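PDB 5UID: aminotransferase TlmJ from Streptoalloteichus hindustanus, which probably catalyses pyridoxal 5'-phosphate-dependent transamination, as expected of a member of the DegT/DnrJ/EryC1 aminotransferase family. Local coordinates for residues 12-17 with 256-261; 20-25 with 248-253; 53-58 with 194-199; 210-215 with 244-249. All blocks are in the same frame, centred on the assembly; numbering follows the deposited sequence.

Contacts 1 and 2 both join helix 16-28 to helix 249-280; their centres lie about 11 Å apart, and they meet where Val257 packs on Ala21. Contact 2 is nested inside the chain loop closed by contact 1; contacts 3 and 4, in series along the chain, also lie inside the loop of contact 1. Contact 3 pairs strands 55-58 and 195-199 at one side of the large mixed sheet, its centre about 11 Å from that of contact 4, to which helix 202-212 leads on. Contacts 2 and 4 share Asn248, which touches the pyridoxal phosphate, and Asp249. Contacts 1, 2 and 4 also reach the second subunit, so an N-terminal helix and the start of helix 249-280 come together near a cofactor site at the dimer interface.

Contact 1 of 4, residues 12-17 with 256-261; sequences PTLGEA and SVQLRR. With SO4 (sulfate ion), chain I.
Gln258 binds Thr13 where the chain entering helix 16-28 passes over helix 249-280, in the pyridoxal phosphate-dependent aminotransferase fold. From CB its chain runs to CG, which stands beside the backbone N, and then bends sharply at chi2 (-87°); the side chain also packs on Leu189 and Phe265. CD lies 3.8 Å from Leu14 CD1, and the two side chains cross at about a right angle. At the tip NE2 donates to Thr13 O at 3.0 Å, nearly in its own amide plane, and also binds Glu18, while passing 3.4 Å from Leu14 CG. The other branch, OE1, accepts from Val190 N and from a water, 2.8 Å away, that in turn takes the N-H of Thr13. An alanine at Gln258 would probably leave Thr13 O without this donor and cost Glu18 one of its partners. Arg261 NH1 keeps a salt bridge to the same Glu18, whose carboxylate also accepts from N-cap Gly15 N. At the helix start a sulfate ion, probably from the crystallisation liquor, receives the N-H of Glu16, with Glu16 N 2.9 Å from O4. Beyond it, Ala17 CB rests on Val257 CG1, 3.8 Å away.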
loop_
_atom_site.group_PDB
_atom_site.type_symbol
_atom_site.label_atom_id
_atom_site.label_comp_id
_atom_site.label_asym_id
_atom_site.label_seq_id
_atom_site.Cartn_x
_atom_site.Cartn_y
_atom_site.Cartn_z
ATOM N N PRO A 12 -11.355 -9.038 -13.371
ATOM C CA PRO A 12 -10.036 -9.387 -13.906
ATOM C C PRO A 12 -9.986 -10.829 -14.389
ATOM O O PRO A 12 -10.842 -11.657 -14.068
ATOM C CB PRO A 12 -9.111 -9.181 -12.701
ATOM C CG PRO A 12 -9.977 -9.505 -11.528
ATOM C CD PRO A 12 -11.387 -9.083 -11.895
ATOM N N THR A 13 -8.954 -11.123 -15.181
ATOM C CA THR A 13 -8.701 -12.477 -15.677
ATOM C C THR A 13 -7.257 -12.846 -15.355
ATOM O O THR A 13 -6.332 -12.448 -16.068
ATOM C CB THR A 13 -8.976 -12.597 -17.177
ATOM O OG1 THR A 13 -8.246 -11.590 -17.893
ATOM C CG2 THR A 13 -10.464 -12.452 -17.466
ATOM N N LEU A 14 -7.068 -13.597 -14.274
ATOM C CA LEU A 14 -5.767 -14.129 -13.892
ATOM C C LEU A 14 -5.881 -15.642 -13.770
ATOM O O LEU A 14 -6.832 -16.149 -13.165
ATOM C CB LEU A 14 -5.277 -13.517 -12.575
ATOM C CG LEU A 14 -4.703 -12.092 -12.626
ATOM C CD1 LEU A 14 -5.777 -11.035 -12.857
ATOM C CD2 LEU A 14 -3.919 -11.784 -11.358
ATOM N N GLY A 15 -4.919 -16.357 -14.349
ATOM C CA GLY A 15 -4.994 -17.804 -14.397
ATOM C C GLY A 15 -3.666 -18.518 -14.230
ATOM O O GLY A 15 -2.850 -18.137 -13.384
ATOM N N GLU A 16 -3.441 -19.554 -15.043
ATOM C CA GLU A 16 -2.281 -20.421 -14.851
ATOM C C GLU A 16 -0.970 -19.680 -15.092
ATOM O O GLU A 16 0.009 -19.896 -14.366
ATOM C CB GLU A 16 -2.379 -21.642 -15.765
ATOM C CG GLU A 16 -3.467 -22.629 -15.372
ATOM C CD GLU A 16 -3.182 -23.335 -14.055
ATOM O OE1 GLU A 16 -2.019 -23.316 -13.596
ATOM O OE2 GLU A 16 -4.128 -23.912 -13.479
ATOM N N ALA A 17 -0.924 -18.812 -16.105
ATOM C CA ALA A 17 0.315 -18.096 -16.396
ATOM C C ALA A 17 0.691 -17.161 -15.253
ATOM O O ALA A 17 1.869 -17.052 -14.893
ATOM C CB ALA A 17 0.186 -17.324 -17.708
ATOM N N SER A 256 4.074 -8.362 -15.246
ATOM C CA SER A 256 4.711 -8.682 -16.517
ATOM C C SER A 256 3.862 -9.655 -17.327
ATOM O O SER A 256 3.794 -9.555 -18.557
ATOM C CB SER A 256 6.109 -9.254 -16.280
ATOM O OG SER A 256 7.004 -8.244 -15.853
ATOM N N VAL A 257 3.202 -10.598 -16.651
ATOM C CA VAL A 257 2.332 -11.537 -17.353
ATOM C C VAL A 257 1.094 -10.818 -17.877
ATOM O O VAL A 257 0.702 -10.991 -19.037
ATOM C CB VAL A 257 1.959 -12.715 -16.434
ATOM C CG1 VAL A 257 0.967 -13.635 -17.130
ATOM C CG2 VAL A 257 3.204 -13.486 -16.018
ATOM N N GLN A 258 0.466 -9.995 -17.033
ATOM C CA GLN A 258 -0.722 -9.260 -17.457
ATOM C C GLN A 258 -0.400 -8.289 -18.587
ATOM O O GLN A 258 -1.222 -8.081 -19.489
ATOM C CB GLN A 258 -1.330 -8.514 -16.268
ATOM C CG GLN A 258 -1.983 -9.414 -15.234
ATOM C CD GLN A 258 -3.436 -9.712 -15.552
ATOM O OE1 GLN A 258 -4.264 -8.803 -15.632
ATOM N NE2 GLN A 258 -3.752 -10.989 -15.738
ATOM N N LEU A 259 0.790 -7.686 -18.556
ATOM C CA LEU A 259 1.170 -6.750 -19.609
ATOM C C LEU A 259 1.273 -7.448 -20.961
ATOM O O LEU A 259 0.840 -6.903 -21.983
ATOM C CB LEU A 259 2.487 -6.064 -19.249
ATOM C CG LEU A 259 2.985 -4.991 -20.218
ATOM C CD1 LEU A 259 1.897 -3.959 -20.475
ATOM C CD2 LEU A 259 4.241 -4.329 -19.678
ATOM N N ARG A 260 1.836 -8.660 -20.989
ATOM C CA ARG A 260 1.913 -9.402 -22.245
ATOM C C ARG A 260 0.533 -9.787 -22.758
ATOM O O ARG A 260 0.335 -9.903 -23.973
ATOM C CB ARG A 260 2.779 -10.651 -22.075
ATOM C CG ARG A 260 4.269 -10.373 -22.021
ATOM C CD ARG A 260 5.072 -11.665 -21.993
ATOM N NE ARG A 260 4.990 -12.344 -20.702
ATOM C CZ ARG A 260 5.863 -12.172 -19.713
ATOM N NH1 ARG A 260 6.886 -11.341 -19.864
ATOM N NH2 ARG A 260 5.714 -12.832 -18.572
ATOM N N ARG A 261 -0.426 -9.990 -21.854
ATOM C CA ARG A 261 -1.795 -10.320 -22.225
ATOM C C ARG A 261 -2.657 -9.092 -22.480
ATOM O O ARG A 261 -3.771 -9.238 -22.997
ATOM C CB ARG A 261 -2.450 -11.172 -21.129
ATOM C CG ARG A 261 -1.739 -12.489 -20.841
ATOM C CD ARG A 261 -2.455 -13.272 -19.750
ATOM N NE ARG A 261 -3.792 -13.687 -20.164
ATOM C CZ ARG A 261 -4.699 -14.221 -19.351
ATOM N NH1 ARG A 261 -4.417 -14.402 -18.067
ATOM N NH2 ARG A 261 -5.891 -14.568 -19.819
HETATM S S SO4 I . -6.104 -19.621 -17.655
HETATM O O1 SO4 I . -6.034 -18.171 -17.505
HETATM O O2 SO4 I . -5.087 -20.059 -18.606
HETATM O O3 SO4 I . -7.425 -19.995 -18.151
HETATM O O4 SO4 I . -5.873 -20.267 -16.365
HETATM O O HOH W 1 -7.075 -8.928 -15.564
#

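Contact 2 of 4, residues 20-25 with 248-253. With PLP (pyridoxal-5'-phosphate), chain J.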
loop_
_atom_site.group_PDB
_atom_site.type_symbol
_atom_site.label_atom_id
_atom_site.label_comp_id
_atom_site.label_asym_id
_atom_site.label_seq_id
_atom_site.Cartn_x
_atom_site.Cartn_y
_atom_site.Cartn_z
ATOM N N ALA A 20 1.922 -19.392 -12.356
ATOM C CA ALA A 20 3.282 -19.886 -12.549
ATOM C C ALA A 20 4.307 -18.821 -12.185
ATOM O O ALA A 20 5.370 -19.135 -11.637
ATOM C CB ALA A 20 3.474 -20.353 -13.991
ATOM N N ALA A 21 4.006 -17.553 -12.478
ATOM C CA ALA A 21 4.894 -16.471 -12.066
ATOM C C ALA A 21 4.973 -16.381 -10.548
ATOM O O ALA A 21 6.063 -16.265 -9.977
ATOM C CB ALA A 21 4.424 -15.143 -12.665
ATOM N N VAL A 22 3.821 -16.445 -9.876
ATOM C CA VAL A 22 3.805 -16.421 -8.415
ATOM C C VAL A 22 4.571 -17.611 -7.855
ATOM O O VAL A 22 5.303 -17.488 -6.864
ATOM C CB VAL A 22 2.354 -16.389 -7.896
ATOM C CG1 VAL A 22 2.328 -16.526 -6.385
ATOM C CG2 VAL A 22 1.660 -15.103 -8.328
ATOM N N ARG A 23 4.421 -18.780 -8.486
ATOM C CA ARG A 23 5.085 -19.989 -8.008
ATOM C C ARG A 23 6.598 -19.814 -7.970
ATOM O O ARG A 23 7.246 -20.126 -6.964
ATOM C CB ARG A 23 4.705 -21.180 -8.890
ATOM C CG ARG A 23 5.247 -22.514 -8.391
ATOM C CD ARG A 23 4.965 -23.650 -9.368
ATOM N NE ARG A 23 3.539 -23.821 -9.635
ATOM C CZ ARG A 23 2.968 -23.617 -10.819
ATOM N NH1 ARG A 23 3.706 -23.241 -11.855
ATOM N NH2 ARG A 23 1.660 -23.797 -10.969
ATOM N N GLU A 24 7.187 -19.308 -9.059
ATOM C CA GLU A 24 8.641 -19.187 -9.095
ATOM C C GLU A 24 9.139 -18.052 -8.208
ATOM O O GLU A 24 10.267 -18.113 -7.708
ATOM C CB GLU A 24 9.129 -19.015 -10.538
ATOM C CG GLU A 24 8.703 -17.737 -11.233
ATOM C CD GLU A 24 9.154 -17.697 -12.685
ATOM O OE1 GLU A 24 9.059 -18.738 -13.369
ATOM O OE2 GLU A 24 9.618 -16.629 -13.137
ATOM N N VAL A 25 8.320 -17.021 -7.988
ATOM C CA VAL A 25 8.675 -16.006 -7.000
ATOM C C VAL A 25 8.686 -16.610 -5.600
ATOM O O VAL A 25 9.601 -16.355 -4.809
ATOM C CB VAL A 25 7.720 -14.802 -7.094
ATOM C CG1 VAL A 25 8.007 -13.809 -5.981
ATOM C CG2 VAL A 25 7.860 -14.124 -8.441
ATOM N N ASN A 248 5.855 -5.052 -4.560
ATOM C CA ASN A 248 6.709 -6.202 -4.302
ATOM C C ASN A 248 6.848 -7.036 -5.571
ATOM O O ASN A 248 6.131 -6.838 -6.557
ATOM C CB ASN A 248 6.172 -7.050 -3.139
ATOM C CG ASN A 248 4.755 -7.541 -3.375
ATOM O OD1 ASN A 248 4.516 -8.399 -4.226
ATOM N ND2 ASN A 248 3.810 -7.011 -2.607
ATOM N N ASP A 249 7.793 -7.982 -5.535
ATOM C CA ASP A 249 8.092 -8.791 -6.712
ATOM C C ASP A 249 7.000 -9.804 -7.024
ATOM O O ASP A 249 6.936 -10.296 -8.155
ATOM C CB ASP A 249 9.429 -9.520 -6.541
ATOM C CG ASP A 249 10.607 -8.708 -7.055
ATOM O OD1 ASP A 249 10.443 -7.490 -7.278
ATOM O OD2 ASP A 249 11.694 -9.294 -7.250
ATOM N N VAL A 250 6.151 -10.143 -6.054
ATOM C CA VAL A 250 5.024 -11.018 -6.355
ATOM C C VAL A 250 4.044 -10.304 -7.277
ATOM O O VAL A 250 3.654 -10.830 -8.326
ATOM C CB VAL A 250 4.345 -11.492 -5.058
ATOM C CG1 VAL A 250 3.355 -12.602 -5.359
ATOM C CG2 VAL A 250 5.387 -11.962 -4.062
ATOM N N ALA A 251 3.654 -9.084 -6.908
ATOM C CA ALA A 251 2.766 -8.300 -7.759
ATOM C C ALA A 251 3.439 -7.945 -9.079
ATOM O O ALA A 251 2.796 -7.965 -10.134
ATOM C CB ALA A 251 2.322 -7.035 -7.025
ATOM N N ALA A 252 4.735 -7.623 -9.040
ATOM C CA ALA A 252 5.439 -7.240 -10.260
ATOM C C ALA A 252 5.508 -8.397 -11.250
ATOM O O ALA A 252 5.365 -8.192 -12.462
ATOM C CB ALA A 252 6.842 -6.738 -9.921
ATOM N N SER A 253 5.729 -9.620 -10.758
ATOM C CA SER A 253 5.791 -10.767 -11.661
ATOM C C SER A 253 4.437 -11.030 -12.307
ATOM O O SER A 253 4.366 -11.431 -13.474
ATOM C CB SER A 253 6.281 -12.006 -10.914
ATOM O OG SER A 253 5.298 -12.493 -10.018
HETATM N N1 PLP J . 0.936 -10.862 -3.299
HETATM C C2 PLP J . 0.143 -10.648 -4.404
HETATM C C2A PLP J . -0.025 -11.725 -5.429
HETATM C C3 PLP J . -0.511 -9.434 -4.572
HETATM O O3 PLP J . -1.294 -9.245 -5.678
HETATM C C4 PLP J . -0.368 -8.410 -3.641
HETATM C C4A PLP J . -0.546 -7.013 -4.173
HETATM O O4A PLP J . 0.366 -6.184 -4.149
HETATM C C5 PLP J . 0.442 -8.637 -2.526
HETATM C C6 PLP J . 1.084 -9.859 -2.367
HETATM C C5A PLP J . 0.640 -7.585 -1.454
HETATM O O4P PLP J . -0.581 -6.962 -1.120
#
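Behind the wall of the pyridoxal phosphate site, Ala21, Val22 and Val25 of helix 16-28 pack on Val250 and Ser253 in the first turns of helix 249-280. The short segments run roughly antiparallel, at 149°, and meet by packing, without a hydrogen bond between them. Val25 carries much of the contact with two branches: CG1, anti to the backbone N, meets Val250 CG2 at 3.7 Å, and CG2 lies 3.4 Å from Ser253 OG. Ala21 CB touches the same hydroxyl oxygen, OG of Ser253, at 3.8 Å. That oxygen is turned back over its own helix, with OG between the backbone N and the carbonyl carbon (chi1 71°), and donates to Val250 O at 2.9 Å; the buried hydroxyl is thus satisfied locally and offers its flank to the alanine and valine. This packing backs the cofactor pocket characteristic of the aminotransferase family, since Val250 faces two ways: its CG1 branch lies 3.5 Å from C2A of the pyridoxal phosphate and near N1, and also approaches Val22. Asn248 is the N-cap of the helix, its OD1 accepting from Ala251 N at 2.9 Å in a nearly straight bond (166°). Its ND2 lies beside C5A of the cofactor and donates to Asp193 of the second subunit. An alanine at Asn248 would probably leave Ala251 N uncapped and that aspartate without one partner. The neighbouring Asp249 is fixed by Thr37, Gly34 and Arg36, which tie this turn to the start of helix 35-48.

Contact 3 of 4, residues 53-58 with 194-199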
loop_
_atom_site.group_PDB
_atom_site.type_symbol
_atom_site.label_atom_id
_atom_site.label_comp_id
_atom_site.label_asym_id
_atom_site.label_seq_id
_atom_site.Cartn_x
_atom_site.Cartn_y
_atom_site.Cartn_z
ATOM N N GLU A 53 14.147 4.857 -16.677
ATOM C CA GLU A 53 14.500 5.761 -15.589
ATOM C C GLU A 53 13.345 6.663 -15.175
ATOM O O GLU A 53 13.344 7.166 -14.047
ATOM C CB GLU A 53 15.696 6.622 -15.993
ATOM C CG GLU A 53 15.457 7.422 -17.264
ATOM C CD GLU A 53 16.577 8.394 -17.566
ATOM O OE1 GLU A 53 17.540 8.460 -16.773
ATOM O OE2 GLU A 53 16.493 9.091 -18.598
ATOM N N GLN A 54 12.372 6.884 -16.058
ATOM C CA GLN A 54 11.260 7.780 -15.770
ATOM C C GLN A 54 10.145 7.118 -14.974
ATOM O O GLN A 54 9.237 7.817 -14.508
ATOM C CB GLN A 54 10.676 8.319 -17.075
ATOM C CG GLN A 54 11.666 9.049 -17.958
ATOM C CD GLN A 54 11.028 9.541 -19.239
ATOM O OE1 GLN A 54 11.120 8.891 -20.279
ATOM N NE2 GLN A 54 10.368 10.692 -19.168
ATOM N N VAL A 55 10.189 5.802 -14.808
ATOM C CA VAL A 55 9.059 5.034 -14.309
ATOM C C VAL A 55 9.393 4.495 -12.925
ATOM O O VAL A 55 10.507 4.014 -12.684
ATOM C CB VAL A 55 8.712 3.902 -15.294
ATOM C CG1 VAL A 55 7.412 3.275 -14.932
ATOM C CG2 VAL A 55 8.639 4.452 -16.704
ATOM N N VAL A 56 8.430 4.592 -12.008
ATOM C CA VAL A 56 8.614 4.191 -10.616
ATOM C C VAL A 56 7.399 3.383 -10.176
ATOM O O VAL A 56 6.267 3.881 -10.215
ATOM C CB VAL A 56 8.813 5.399 -9.684
ATOM C CG1 VAL A 56 9.025 4.926 -8.254
ATOM C CG2 VAL A 56 9.985 6.263 -10.151
ATOM N N SER A 57 7.635 2.148 -9.744
ATOM C CA SER A 57 6.569 1.305 -9.221
ATOM C C SER A 57 6.162 1.769 -7.827
ATOM O O SER A 57 7.010 2.141 -7.012
ATOM C CB SER A 57 7.024 -0.155 -9.177
ATOM O OG SER A 57 6.024 -0.992 -8.623
ATOM N N VAL A 58 4.854 1.755 -7.558
ATOM C CA VAL A 58 4.308 2.144 -6.261
ATOM C C VAL A 58 3.227 1.150 -5.857
ATOM O O VAL A 58 2.854 0.253 -6.615
ATOM C CB VAL A 58 3.745 3.583 -6.259
ATOM C CG1 VAL A 58 4.878 4.598 -6.349
ATOM C CG2 VAL A 58 2.752 3.775 -7.396
ATOM N N GLY A 194 -1.535 -2.533 -7.013
ATOM C CA GLY A 194 -0.335 -2.080 -7.684
ATOM C C GLY A 194 -0.501 -0.741 -8.368
ATOM O O GLY A 194 -1.583 -0.416 -8.866
ATOM N N GLY A 195 0.573 0.049 -8.394
ATOM C CA GLY A 195 0.544 1.337 -9.050
ATOM C C GLY A 195 1.815 1.564 -9.843
ATOM O O GLY A 195 2.787 0.811 -9.738
HETATM N N MSE A 196 1.792 2.627 -10.634
HETATM C CA MSE A 196 2.952 3.001 -11.423
HETATM C C MSE A 196 2.976 4.505 -11.637
HETATM O O MSE A 196 1.941 5.126 -11.870
HETATM C CB MSE A 196 2.950 2.272 -12.767
HETATM C CG MSE A 196 4.246 2.411 -13.546
HETATM SE SE MSE A 196 5.691 1.275 -12.881
HETATM C CE MSE A 196 5.012 -0.443 -13.498
ATOM N N LEU A 197 4.166 5.088 -11.544
ATOM C CA LEU A 197 4.373 6.506 -11.798
ATOM C C LEU A 197 5.271 6.682 -13.014
ATOM O O LEU A 197 6.197 5.897 -13.230
ATOM C CB LEU A 197 5.003 7.195 -10.587
ATOM C CG LEU A 197 4.086 7.473 -9.399
ATOM C CD1 LEU A 197 4.909 7.879 -8.193
ATOM C CD2 LEU A 197 3.089 8.561 -9.760
ATOM N N CYS A 198 4.988 7.711 -13.809
ATOM C CA CYS A 198 5.845 8.091 -14.923
ATOM C C CYS A 198 6.075 9.593 -14.869
ATOM O O CYS A 198 5.116 10.370 -14.844
ATOM C CB CYS A 198 5.234 7.694 -16.270
ATOM S SG CYS A 198 6.280 8.089 -17.694
ATOM N N PHE A 199 7.341 9.993 -14.851
ATOM C CA PHE A 199 7.720 11.394 -14.748
ATOM C C PHE A 199 8.412 11.841 -16.025
ATOM O O PHE A 199 9.263 11.126 -16.565
ATOM C CB PHE A 199 8.646 11.630 -13.552
ATOM C CG PHE A 199 8.007 11.341 -12.228
ATOM C CD1 PHE A 199 8.049 10.068 -11.689
ATOM C CD2 PHE A 199 7.364 12.345 -11.522
ATOM C CE1 PHE A 199 7.460 9.799 -10.469
ATOM C CE2 PHE A 199 6.774 12.082 -10.301
ATOM C CZ PHE A 199 6.820 10.808 -9.775
HETATM O O HOH W 2 3.613 -1.973 -9.789
#
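Strands 55-58 and 195-199 run antiparallel, at 157°, with Val56 paired to Leu197 and Val58 to Gly195 through reciprocal backbone hydrogen bonds. They lie at one side of the seven-stranded mixed sheet of the large domain, where 195-199 is antiparallel to both of its neighbours, the arrangement of fold type I aminotransferases. The Val56-Leu197 pair is regular, with Leu197 N 2.8 Å from Val56 O. At Val58 the geometry shifts: Val58 N lies 3.1 Å from Gly195 O, well above the carbonyl plane. Just before strand 55-58, Gln54 O accepts from Phe199 N, and Gln54 returns a bond of its own: its extended side chain brings NE2 to 2.9 Å from Phe199 O, with the acceptor tilted 27° from the amide plane. On the face with Val55, Ser57 and Cys198, Met196, present as selenomethionine, is folded at chi2 and chi3. Its SE comes within 3.3 Å of Val55 CG1, a tight contact, and helix 35-48 closes this side through Phe40 and Phe44. On the other face the side chains of Val58 and Leu197 cross at about a right angle, CG1 of Val58 meeting CD1 of Leu197, while CG2 of Val58, set between the backbone N and the carbonyl carbon, lies 3.4 Å from Gly195 C; a CB on that glycine would collide with it. Phe199 extends the apolar surface toward helix 202-212. Near the cofactor end a water donates to Gly195 O and bonds Ser57 OG, each at 2.9 Å.

Contact 4 of 4, residues 210-215 with 244-249. With PLP (pyridoxal-5'-phosphate), chain J.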
loop_
_atom_site.group_PDB
_atom_site.type_symbol
_atom_site.label_atom_id
_atom_site.label_comp_id
_atom_site.label_asym_id
_atom_site.label_seq_id
_atom_site.Cartn_x
_atom_site.Cartn_y
_atom_site.Cartn_z
ATOM N N LYS A 210 12.990 7.679 -3.660
ATOM C CA LYS A 210 13.391 7.845 -2.268
ATOM C C LYS A 210 12.182 8.093 -1.376
ATOM O O LYS A 210 12.043 7.473 -0.314
ATOM C CB LYS A 210 14.399 8.990 -2.147
ATOM C CG LYS A 210 15.791 8.651 -2.654
ATOM C CD LYS A 210 16.664 9.893 -2.738
ATOM C CE LYS A 210 16.668 10.661 -1.426
ATOM N NZ LYS A 210 17.459 11.922 -1.521
ATOM N N LEU A 211 11.290 8.995 -1.795
ATOM C CA LEU A 211 10.110 9.297 -0.991
ATOM C C LEU A 211 9.235 8.062 -0.803
ATOM O O LEU A 211 8.696 7.834 0.288
ATOM C CB LEU A 211 9.314 10.431 -1.634
ATOM C CG LEU A 211 8.090 10.919 -0.857
ATOM C CD1 LEU A 211 8.500 11.420 0.521
ATOM C CD2 LEU A 211 7.358 12.003 -1.627
ATOM N N ALA A 212 9.087 7.249 -1.852
ATOM C CA ALA A 212 8.319 6.015 -1.729
ATOM C C ALA A 212 8.983 5.013 -0.795
ATOM O O ALA A 212 8.293 4.152 -0.241
ATOM C CB ALA A 212 8.108 5.379 -3.103
ATOM N N SER A 213 10.295 5.104 -0.610
ATOM C CA SER A 213 11.027 4.226 0.302
ATOM C C SER A 213 11.328 4.926 1.622
ATOM O O SER A 213 12.476 4.984 2.065
ATOM C CB SER A 213 12.311 3.734 -0.356
ATOM O OG SER A 213 12.033 2.807 -1.390
ATOM N N LEU A 214 10.289 5.476 2.255
ATOM C CA LEU A 214 10.367 6.068 3.591
ATOM C C LEU A 214 11.275 7.293 3.641
ATOM O O LEU A 214 11.720 7.695 4.721
ATOM C CB LEU A 214 10.824 5.034 4.628
ATOM C CG LEU A 214 9.900 3.834 4.837
ATOM C CD1 LEU A 214 10.701 2.608 5.230
ATOM C CD2 LEU A 214 8.862 4.148 5.902
ATOM N N GLY A 215 11.554 7.906 2.492
ATOM C CA GLY A 215 12.458 9.040 2.456
ATOM C C GLY A 215 13.903 8.717 2.758
ATOM O O GLY A 215 14.693 9.638 2.985
ATOM N N ARG A 244 5.781 4.092 3.379
ATOM C CA ARG A 244 6.296 2.972 2.596
ATOM C C ARG A 244 5.315 2.753 1.452
ATOM O O ARG A 244 4.218 2.222 1.650
ATOM C CB ARG A 244 6.461 1.725 3.459
ATOM C CG ARG A 244 7.237 0.596 2.794
ATOM C CD ARG A 244 7.432 -0.555 3.761
ATOM N NE ARG A 244 8.125 -1.700 3.171
ATOM C CZ ARG A 244 7.514 -2.718 2.572
ATOM N NH1 ARG A 244 6.191 -2.731 2.472
ATOM N NH2 ARG A 244 8.222 -3.728 2.078
ATOM N N SER A 245 5.710 3.170 0.251
ATOM C CA SER A 245 4.803 3.272 -0.884
ATOM C C SER A 245 5.235 2.380 -2.044
ATOM O O SER A 245 4.922 2.663 -3.200
ATOM C CB SER A 245 4.702 4.724 -1.345
ATOM O OG SER A 245 4.426 5.586 -0.255
ATOM N N ILE A 246 5.948 1.301 -1.751
ATOM C CA ILE A 246 6.513 0.446 -2.780
ATOM C C ILE A 246 5.608 -0.759 -2.992
ATOM O O ILE A 246 4.734 -1.072 -2.180
ATOM C CB ILE A 246 7.945 -0.003 -2.420
ATOM C CG1 ILE A 246 7.942 -0.768 -1.093
ATOM C CG2 ILE A 246 8.877 1.196 -2.355
ATOM C CD1 ILE A 246 9.275 -1.397 -0.742
ATOM N N SER A 247 5.819 -1.442 -4.112
ATOM C CA SER A 247 5.178 -2.712 -4.401
ATOM C C SER A 247 6.170 -3.838 -4.108
ATOM O O SER A 247 7.213 -3.626 -3.484
ATOM C CB SER A 247 4.682 -2.734 -5.848
ATOM O OG SER A 247 3.822 -3.837 -6.075
ATOM N N ASN A 248 5.855 -5.052 -4.560
ATOM C CA ASN A 248 6.709 -6.202 -4.302
ATOM C C ASN A 248 6.848 -7.036 -5.571
ATOM O O ASN A 248 6.131 -6.838 -6.557
ATOM C CB ASN A 248 6.172 -7.050 -3.139
ATOM C CG ASN A 248 4.755 -7.541 -3.375
ATOM O OD1 ASN A 248 4.516 -8.399 -4.226
ATOM N ND2 ASN A 248 3.810 -7.011 -2.607
ATOM N N ASP A 249 7.793 -7.982 -5.535
ATOM C CA ASP A 249 8.092 -8.791 -6.712
ATOM C C ASP A 249 7.000 -9.804 -7.024
ATOM O O ASP A 249 6.936 -10.296 -8.155
ATOM C CB ASP A 249 9.429 -9.520 -6.541
ATOM C CG ASP A 249 10.607 -8.708 -7.055
ATOM O OD1 ASP A 249 10.443 -7.490 -7.278
ATOM O OD2 ASP A 249 11.694 -9.294 -7.250
HETATM N N1 PLP J . 0.936 -10.862 -3.299
HETATM C C2 PLP J . 0.143 -10.648 -4.404
HETATM C C2A PLP J . -0.025 -11.725 -5.429
HETATM C C3 PLP J . -0.511 -9.434 -4.572
HETATM O O3 PLP J . -1.294 -9.245 -5.678
HETATM C C4 PLP J . -0.368 -8.410 -3.641
HETATM C C4A PLP J . -0.546 -7.013 -4.173
HETATM O O4A PLP J . 0.366 -6.184 -4.149
HETATM C C5 PLP J . 0.442 -8.637 -2.526
HETATM C C6 PLP J . 1.084 -9.859 -2.367
HETATM C C5A PLP J . 0.640 -7.585 -1.454
HETATM O O4P PLP J . -0.581 -6.962 -1.120
HETATM O O HOH W 3 5.939 7.765 0.731
#
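Ser245 OG is held by Glu63 OE2 and by a water, 2.8 Å away, that also donates to Leu211 O and so ties the serine to the end of helix 202-212. A direct bond supports this link: Ser245 N donates to Ala212 O at 2.8 Å, almost straight (170°) and in the carbonyl plane. Alongside, Ala212 CB rests on Ser245 CB at 3.9 Å. Ile246 closes the next position with its CG2 branch, anti to the carbonyl carbon, which lies 3.7 Å from Ser213 OG. Leu214 CD2 lies 4.2 Å from Arg244 CB, the two side chains crossing obliquely. Arg244 itself leads away, extended from CG to NE with CG anti to the backbone N (chi1 -169°). Ile246 CD1 covers one face of its guanidinium, 3.6 Å above the plane and displaced toward the rim. NH1 forms a salt bridge with Asp193 of the second subunit, a residue of the cofactor pocket, so Arg244, with Ile246 against one face, spans the dimer interface. Because the water donates to OG, the serine's own proton is probably left for the Glu63 carboxylate.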